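PDB 5T12: phosphoenolpyruvate--protein phosphotransferase from Escherichia coli, which probably passes the phosphoryl group of phosphoenolpyruvate to the carrier protein NPr in a phosphotransferase system that seems to regulate nitrogen metabolism. Local coordinates for residues A46-E49 with A50-F54; I72-L75 with Y76-L79; T33-P36 with A37-R40. The protein carries 1 engineered substitution. All coordinates share one frame; numbering follows the deposited sequence.

In the fold
All three contacts lie in the helical part of the N-terminal phosphotransfer domain (EIN) of Enzyme I-Ntr, one piece of a longer protein. Each is local in sequence: contacts 1 and 2 run along a helix, contact 3 forms where the loop enters one. Contacts 3 and 1 share helix 36-61, capping its start and spanning its middle, with centres about 20 Å apart. Contact 2 sits on the next helix, 68-80, and packs directly against contact 1, their centres about 10 Å apart. Phe54 joins these two, its CD2 lying 3.4 Å from Phe73 CD2 and its CE2 3.6 Å from Tyr76 CB. Contact 3 is about 14 Å from contact 2 by nearest atoms. In relatives of this enzyme such a helical subdomain docks the phosphocarrier.

Contact 1 of 3, residues A46-E49 with A50-F54; sequences ALEE and AANEF
A regular alpha-helical stretch in the middle of helix 36-61 sets Glu48 beside Asn52, and the four i to i+4 backbone bonds running from Ala46 to Glu53 establish the geometry. The one that bears on this side-chain pair joins Asn52 N to Glu48 O at 2.8 Å, with an N-H...O angle of 162°. Glu48 and Asn52 extend alongside one another in the same direction, and their carboxylate and amide planes are 38° apart. The touching atoms are the methylene CG of Glu48 and the amide nitrogen ND2 of Asn52, 3.3 Å apart, so the carboxylate itself takes no part. With CG of Asn52 anti to its carbonyl carbon (chi1 -80°), the amide folds back along the helix towards the preceding turn. There ND2 comes within 2.8 Å of Glu48 O, but the angle is too poor for a hydrogen bond, and this carbonyl is held by the backbone N-H of Asn52. On other sides of the helix the contact is made by small groups: the methyl of Ala51 lies 3.2 Å from Leu47 O, and the methyl of Ala50 leans similarly on the carbonyl of Ala46. The small Ala50 probably lets two helices come close, for it meets Leu136 of helix 126-140 and Leu80 of helix 68-80. Leu47 reaches Arg86 and Leu89 of helix 83-94. Glu53 forms a salt bridge with Arg135, tying this part of the helix to helix 126-140, while Phe54 stacks on Phe73 and packs on Tyr76, Ser77 and Leu80 of helix 68-80.

Contact 2 of 3, residues I72-L75 with Y76-L79; sequences IFDL and YSHL
Ile72 and Tyr76, one turn apart on helix 68-80, lie side by side and point the same way, with Ile72 CG2 3.5 Å from Tyr76 CE2. The methyl approaches the phenol ring obliquely. It is the CG2 branch that does so because it stands anti to the backbone N of Ile72, while CG1 (chi1 -60°) lies beside that nitrogen. Ile72 O serves the same pair twice: it accepts from Tyr76 N at 3.1 Å and also lies 3.5 Å from Tyr76 CG. A second group gathers around Asp74 O, which sits over one face of the His78 imidazole, 3.4 Å above its plane and offset toward the rim. His78 N gives this oxygen only a weak bond of 3.4 Å. Ser77 OG, modelled 2.4 Å from Asp74 O, would also donate to it, but so short a separation makes the exact geometry doubtful. Beyond the backbone, the Asp74 carboxylate crosses the His78 ring at an interplanar angle of 63°, with OD1 3.8 Å from CE1, an approach without ionic contact between the charged atoms. Outside this turn, Tyr76 OH is hydrogen-bonded to Asp128, which tethers the hydroxyl end of the side chain. With an alanine in place of Tyr76, Asp128 is likely to lose this hydroxyl partner and a gap to open beside the Ile72 methyl. This is i to i+4 packing along an amphipathic helix that lies against two others: Tyr76 and Leu79 both pack on Leu132 of helix 126-140, and Phe73 turns to helix 36-61, where it stacks on Phe54, touches Ser58 and meets Phe61 edge-to-face.

Contact 3 of 3, residues T33-P36 with A37-R40; sequences TLDP and ALER
Thr33 reaches forward to Glu39, its OG1 3.5 Å from Glu39 CG as the two side chains slide past each other in opposite directions. The same OG1 accepts from Asp35 N at 3.2 Å, an ST turn that bends the chain just ahead of the helix. OG1 can face that way because it stands anti to the backbone N of Thr33 (chi1 178°). Asp35 is the N-cap of helix 36-61: its OD1 accepts from Leu38 N at 3.2 Å, and the donor arrives well above the carboxylate plane, 60° out of it. The other oxygen, OD2, rests 3.7 Å from Leu38 CD2, so the leucine flanks the capping carboxylate. Asp35 O adds weak bonds to Leu38 N and to Glu39 N, the latter 3.4 Å long yet nearly straight. Pro36 opens the first turn, a place where its lack of an N-H costs no helical bond. Its carbonyl oxygen accepts from Arg40 N at 3.2 Å and also lies over the centre of the Arg40 guanidinium, 3.4 Å above the plane. The bend of the arginine chain at chi3 (-72°) carries the group back over the proline, where NH2 comes 3.6 Å from Pro36 CB. Arg40 NH1 makes a salt bridge to Asp94 at the end of helix 83-94, while Glu39 OE1 pairs with Arg42 and accepts from Ala99 N.

Contact 1 of 3, residues A46-E49 with A50-F54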
loop_
_atom_site.group_PDB
_atom_site.type_symbol
_atom_site.label_atom_id
_atom_site.label_comp_id
_atom_site.label_asym_id
_atom_site.label_seq_id
_atom_site.Cartn_x
_atom_site.Cartn_y
_atom_site.Cartn_z
ATOM N N ALA A 46 -2.452 -0.300 -17.634
ATOM C CA ALA A 46 -2.066 -0.499 -16.241
ATOM C C ALA A 46 -0.576 -0.792 -16.111
ATOM O O ALA A 46 0.077 -0.308 -15.179
ATOM C CB ALA A 46 -2.890 -1.629 -15.624
ATOM N N LEU A 47 -0.022 -1.588 -17.030
ATOM C CA LEU A 47 1.404 -1.899 -16.976
ATOM C C LEU A 47 2.250 -0.644 -17.144
ATOM O O LEU A 47 3.291 -0.495 -16.495
ATOM C CB LEU A 47 1.760 -2.931 -18.047
ATOM C CG LEU A 47 1.221 -4.351 -17.871
ATOM C CD1 LEU A 47 1.519 -5.187 -19.106
ATOM C CD2 LEU A 47 1.808 -5.002 -16.628
ATOM N N GLU A 48 1.815 0.274 -18.010
ATOM C CA GLU A 48 2.579 1.498 -18.231
ATOM C C GLU A 48 2.424 2.466 -17.064
ATOM O O GLU A 48 3.394 3.120 -16.663
ATOM C CB GLU A 48 2.146 2.153 -19.542
ATOM C CG GLU A 48 2.830 3.477 -19.834
ATOM C CD GLU A 48 2.648 3.921 -21.272
ATOM O OE1 GLU A 48 3.601 3.775 -22.065
ATOM O OE2 GLU A 48 1.549 4.407 -21.611
ATOM N N GLU A 49 1.215 2.571 -16.506
ATOM C CA GLU A 49 1.006 3.445 -15.356
ATOM C C GLU A 49 1.771 2.948 -14.136
ATOM O O GLU A 49 2.356 3.744 -13.393
ATOM C CB GLU A 49 -0.486 3.555 -15.043
ATOM C CG GLU A 49 -1.272 4.408 -16.028
ATOM C CD GLU A 49 -2.769 4.336 -15.798
ATOM O OE1 GLU A 49 -3.240 3.320 -15.246
ATOM O OE2 GLU A 49 -3.475 5.298 -16.167
ATOM N N ALA A 50 1.779 1.631 -13.913
ATOM C CA ALA A 50 2.513 1.079 -12.779
ATOM C C ALA A 50 4.018 1.200 -12.984
ATOM O O ALA A 50 4.754 1.510 -12.039
ATOM C CB ALA A 50 2.116 -0.379 -12.556
ATOM N N ALA A 51 4.495 0.958 -14.207
ATOM C CA ALA A 51 5.915 1.129 -14.493
ATOM C C ALA A 51 6.335 2.584 -14.335
ATOM O O ALA A 51 7.401 2.873 -13.778
ATOM C CB ALA A 51 6.235 0.629 -15.902
ATOM N N ASN A 52 5.510 3.513 -14.823
ATOM C CA ASN A 52 5.789 4.929 -14.615
ATOM C C ASN A 52 5.820 5.268 -13.131
ATOM O O ASN A 52 6.704 5.999 -12.675
ATOM C CB ASN A 52 4.749 5.785 -15.339
ATOM C CG ASN A 52 5.031 5.915 -16.824
ATOM O OD1 ASN A 52 6.142 6.251 -17.230
ATOM N ND2 ASN A 52 4.021 5.646 -17.643
ATOM N N GLU A 53 4.872 4.730 -12.360
ATOM C CA GLU A 53 4.825 5.010 -10.928
ATOM C C GLU A 53 6.109 4.564 -10.240
ATOM O O GLU A 53 6.714 5.323 -9.473
ATOM C CB GLU A 53 3.608 4.324 -10.305
ATOM C CG GLU A 53 3.257 4.814 -8.911
ATOM C CD GLU A 53 2.002 4.162 -8.365
ATOM O OE1 GLU A 53 1.828 2.942 -8.568
ATOM O OE2 GLU A 53 1.186 4.870 -7.739
ATOM N N PHE A 54 6.547 3.331 -10.509
ATOM C CA PHE A 54 7.813 2.853 -9.964
ATOM C C PHE A 54 8.990 3.678 -10.465
ATOM O O PHE A 54 10.024 3.758 -9.793
ATOM C CB PHE A 54 8.013 1.379 -10.319
ATOM C CG PHE A 54 7.376 0.430 -9.349
ATOM C CD1 PHE A 54 5.998 0.327 -9.259
ATOM C CD2 PHE A 54 8.158 -0.368 -8.530
ATOM C CE1 PHE A 54 5.411 -0.550 -8.365
ATOM C CE2 PHE A 54 7.578 -1.245 -7.633
ATOM C CZ PHE A 54 6.202 -1.337 -7.551
#

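Contact 2 of 3, residues I72-L75 with Y76-L79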
loop_
_atom_site.group_PDB
_atom_site.type_symbol
_atom_site.label_atom_id
_atom_site.label_comp_id
_atom_site.label_asym_id
_atom_site.label_seq_id
_atom_site.Cartn_x
_atom_site.Cartn_y
_atom_site.Cartn_z
ATOM N N ILE A 72 15.628 -1.245 -5.704
ATOM C CA ILE A 72 14.606 -2.281 -5.832
ATOM C C ILE A 72 13.439 -1.776 -6.671
ATOM O O ILE A 72 12.909 -2.498 -7.524
ATOM C CB ILE A 72 14.145 -2.754 -4.441
ATOM C CG1 ILE A 72 15.323 -3.330 -3.653
ATOM C CG2 ILE A 72 13.044 -3.794 -4.568
ATOM C CD1 ILE A 72 14.933 -3.919 -2.313
ATOM N N PHE A 73 13.021 -0.528 -6.444
ATOM C CA PHE A 73 11.956 0.052 -7.255
ATOM C C PHE A 73 12.397 0.261 -8.697
ATOM O O PHE A 73 11.558 0.273 -9.604
ATOM C CB PHE A 73 11.488 1.372 -6.641
ATOM C CG PHE A 73 10.281 1.234 -5.757
ATOM C CD1 PHE A 73 10.354 0.543 -4.559
ATOM C CD2 PHE A 73 9.072 1.803 -6.123
ATOM C CE1 PHE A 73 9.242 0.416 -3.747
ATOM C CE2 PHE A 73 7.957 1.680 -5.317
ATOM C CZ PHE A 73 8.042 0.985 -4.125
ATOM N N ASP A 74 13.702 0.423 -8.930
ATOM C CA ASP A 74 14.191 0.561 -10.298
ATOM C C ASP A 74 14.086 -0.757 -11.055
ATOM O O ASP A 74 13.663 -0.780 -12.217
ATOM C CB ASP A 74 15.636 1.059 -10.293
ATOM C CG ASP A 74 16.150 1.364 -11.686
ATOM O OD1 ASP A 74 15.382 1.930 -12.491
ATOM O OD2 ASP A 74 17.318 1.033 -11.977
ATOM N N LEU A 75 14.464 -1.865 -10.411
ATOM C CA LEU A 75 14.365 -3.172 -11.052
ATOM C C LEU A 75 12.916 -3.538 -11.345
ATOM O O LEU A 75 12.612 -4.104 -12.401
ATOM C CB LEU A 75 15.016 -4.240 -10.172
ATOM C CG LEU A 75 16.529 -4.150 -9.978
ATOM C CD1 LEU A 75 17.016 -5.257 -9.057
ATOM C CD2 LEU A 75 17.238 -4.218 -11.320
ATOM N N TYR A 76 12.006 -3.224 -10.420
ATOM C CA TYR A 76 10.606 -3.586 -10.616
ATOM C C TYR A 76 9.955 -2.760 -11.718
ATOM O O TYR A 76 9.011 -3.229 -12.363
ATOM C CB TYR A 76 9.835 -3.438 -9.305
ATOM C CG TYR A 76 10.154 -4.526 -8.307
ATOM C CD1 TYR A 76 10.630 -5.759 -8.731
ATOM C CD2 TYR A 76 9.983 -4.323 -6.944
ATOM C CE1 TYR A 76 10.926 -6.760 -7.830
ATOM C CE2 TYR A 76 10.276 -5.321 -6.033
ATOM C CZ TYR A 76 10.748 -6.538 -6.483
ATOM O OH TYR A 76 11.044 -7.538 -5.587
ATOM N N SER A 77 10.439 -1.537 -11.948
ATOM C CA SER A 77 9.952 -0.760 -13.082
ATOM C C SER A 77 10.354 -1.401 -14.404
ATOM O O SER A 77 9.627 -1.285 -15.396
ATOM C CB SER A 77 10.470 0.675 -13.000
ATOM O OG SER A 77 11.886 0.709 -12.987
ATOM N N HIS A 78 11.504 -2.080 -14.436
ATOM C CA HIS A 78 11.912 -2.808 -15.631
ATOM C C HIS A 78 11.141 -4.114 -15.775
ATOM O O HIS A 78 10.794 -4.512 -16.893
ATOM C CB HIS A 78 13.417 -3.076 -15.597
ATOM C CG HIS A 78 14.253 -1.841 -15.727
ATOM N ND1 HIS A 78 15.446 -1.674 -15.057
ATOM C CD2 HIS A 78 14.071 -0.714 -16.457
ATOM C CE1 HIS A 78 15.960 -0.497 -15.364
ATOM N NE2 HIS A 78 15.146 0.106 -16.212
ATOM N N LEU A 79 10.872 -4.796 -14.658
ATOM C CA LEU A 79 10.043 -5.995 -14.705
ATOM C C LEU A 79 8.632 -5.666 -15.174
ATOM O O LEU A 79 8.010 -6.451 -15.900
ATOM C CB LEU A 79 10.009 -6.662 -13.330
ATOM C CG LEU A 79 9.114 -7.894 -13.161
ATOM C CD1 LEU A 79 9.623 -9.052 -14.006
ATOM C CD2 LEU A 79 9.018 -8.295 -11.696
#

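Contact 3 of 3, residues T33-P36 with A37-R40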
loop_
_atom_site.group_PDB
_atom_site.type_symbol
_atom_site.label_atom_id
_atom_site.label_comp_id
_atom_site.label_asym_id
_atom_site.label_seq_id
_atom_site.Cartn_x
_atom_site.Cartn_y
_atom_site.Cartn_z
ATOM N N THR A 33 -14.816 -12.864 -20.960
ATOM C CA THR A 33 -14.874 -11.647 -21.756
ATOM C C THR A 33 -15.072 -12.009 -23.221
ATOM O O THR A 33 -14.509 -12.994 -23.711
ATOM C CB THR A 33 -13.604 -10.791 -21.591
ATOM O OG1 THR A 33 -13.697 -9.626 -22.420
ATOM C CG2 THR A 33 -12.359 -11.581 -21.971
ATOM N N LEU A 34 -15.896 -11.218 -23.907
ATOM C CA LEU A 34 -16.092 -11.336 -25.346
ATOM C C LEU A 34 -15.483 -10.156 -26.095
ATOM O O LEU A 34 -15.866 -9.881 -27.236
ATOM C CB LEU A 34 -17.580 -11.469 -25.671
ATOM C CG LEU A 34 -18.275 -12.719 -25.123
ATOM C CD1 LEU A 34 -19.770 -12.666 -25.392
ATOM C CD2 LEU A 34 -17.663 -13.974 -25.726
ATOM N N ASP A 35 -14.543 -9.456 -25.465
ATOM C CA ASP A 35 -13.914 -8.263 -26.035
ATOM C C ASP A 35 -12.411 -8.359 -25.808
ATOM O O ASP A 35 -11.848 -7.670 -24.950
ATOM C CB ASP A 35 -14.497 -6.996 -25.406
ATOM C CG ASP A 35 -14.141 -5.738 -26.174
ATOM O OD1 ASP A 35 -13.186 -5.768 -26.978
ATOM O OD2 ASP A 35 -14.817 -4.710 -25.964
ATOM N N PRO A 36 -11.725 -9.218 -26.569
ATOM C CA PRO A 36 -10.284 -9.412 -26.331
ATOM C C PRO A 36 -9.449 -8.168 -26.574
ATOM O O PRO A 36 -8.437 -7.971 -25.889
ATOM C CB PRO A 36 -9.914 -10.534 -27.312
ATOM C CG PRO A 36 -11.212 -11.207 -27.643
ATOM C CD PRO A 36 -12.237 -10.118 -27.614
ATOM N N ALA A 37 -9.839 -7.321 -27.530
ATOM C CA ALA A 37 -9.044 -6.135 -27.832
ATOM C C ALA A 37 -9.065 -5.142 -26.675
ATOM O O ALA A 37 -8.052 -4.497 -26.388
ATOM C CB ALA A 37 -9.551 -5.477 -29.115
ATOM N N LEU A 38 -10.207 -5.011 -25.997
ATOM C CA LEU A 38 -10.315 -4.048 -24.906
ATOM C C LEU A 38 -9.503 -4.491 -23.694
ATOM O O LEU A 38 -8.768 -3.691 -23.103
ATOM C CB LEU A 38 -11.781 -3.847 -24.526
ATOM C CG LEU A 38 -12.047 -3.080 -23.229
ATOM C CD1 LEU A 38 -11.536 -1.650 -23.319
ATOM C CD2 LEU A 38 -13.530 -3.106 -22.892
ATOM N N GLU A 39 -9.627 -5.765 -23.308
ATOM C CA GLU A 39 -8.904 -6.255 -22.138
ATOM C C GLU A 39 -7.398 -6.144 -22.320
ATOM O O GLU A 39 -6.671 -5.896 -21.350
ATOM C CB GLU A 39 -9.302 -7.701 -21.838
ATOM C CG GLU A 39 -10.778 -7.879 -21.514
ATOM C CD GLU A 39 -11.226 -7.030 -20.339
ATOM O OE1 GLU A 39 -10.412 -6.799 -19.420
ATOM O OE2 GLU A 39 -12.394 -6.587 -20.338
ATOM N N ARG A 40 -6.908 -6.323 -23.548
ATOM C CA ARG A 40 -5.489 -6.112 -23.806
ATOM C C ARG A 40 -5.126 -4.635 -23.706
ATOM O O ARG A 40 -4.036 -4.287 -23.236
ATOM C CB ARG A 40 -5.112 -6.668 -25.178
ATOM C CG ARG A 40 -5.019 -8.184 -25.229
ATOM C CD ARG A 40 -4.454 -8.656 -26.560
ATOM N NE ARG A 40 -5.402 -8.483 -27.656
ATOM C CZ ARG A 40 -6.211 -9.440 -28.099
ATOM N NH1 ARG A 40 -6.186 -10.643 -27.540
ATOM N NH2 ARG A 40 -7.043 -9.198 -29.101
#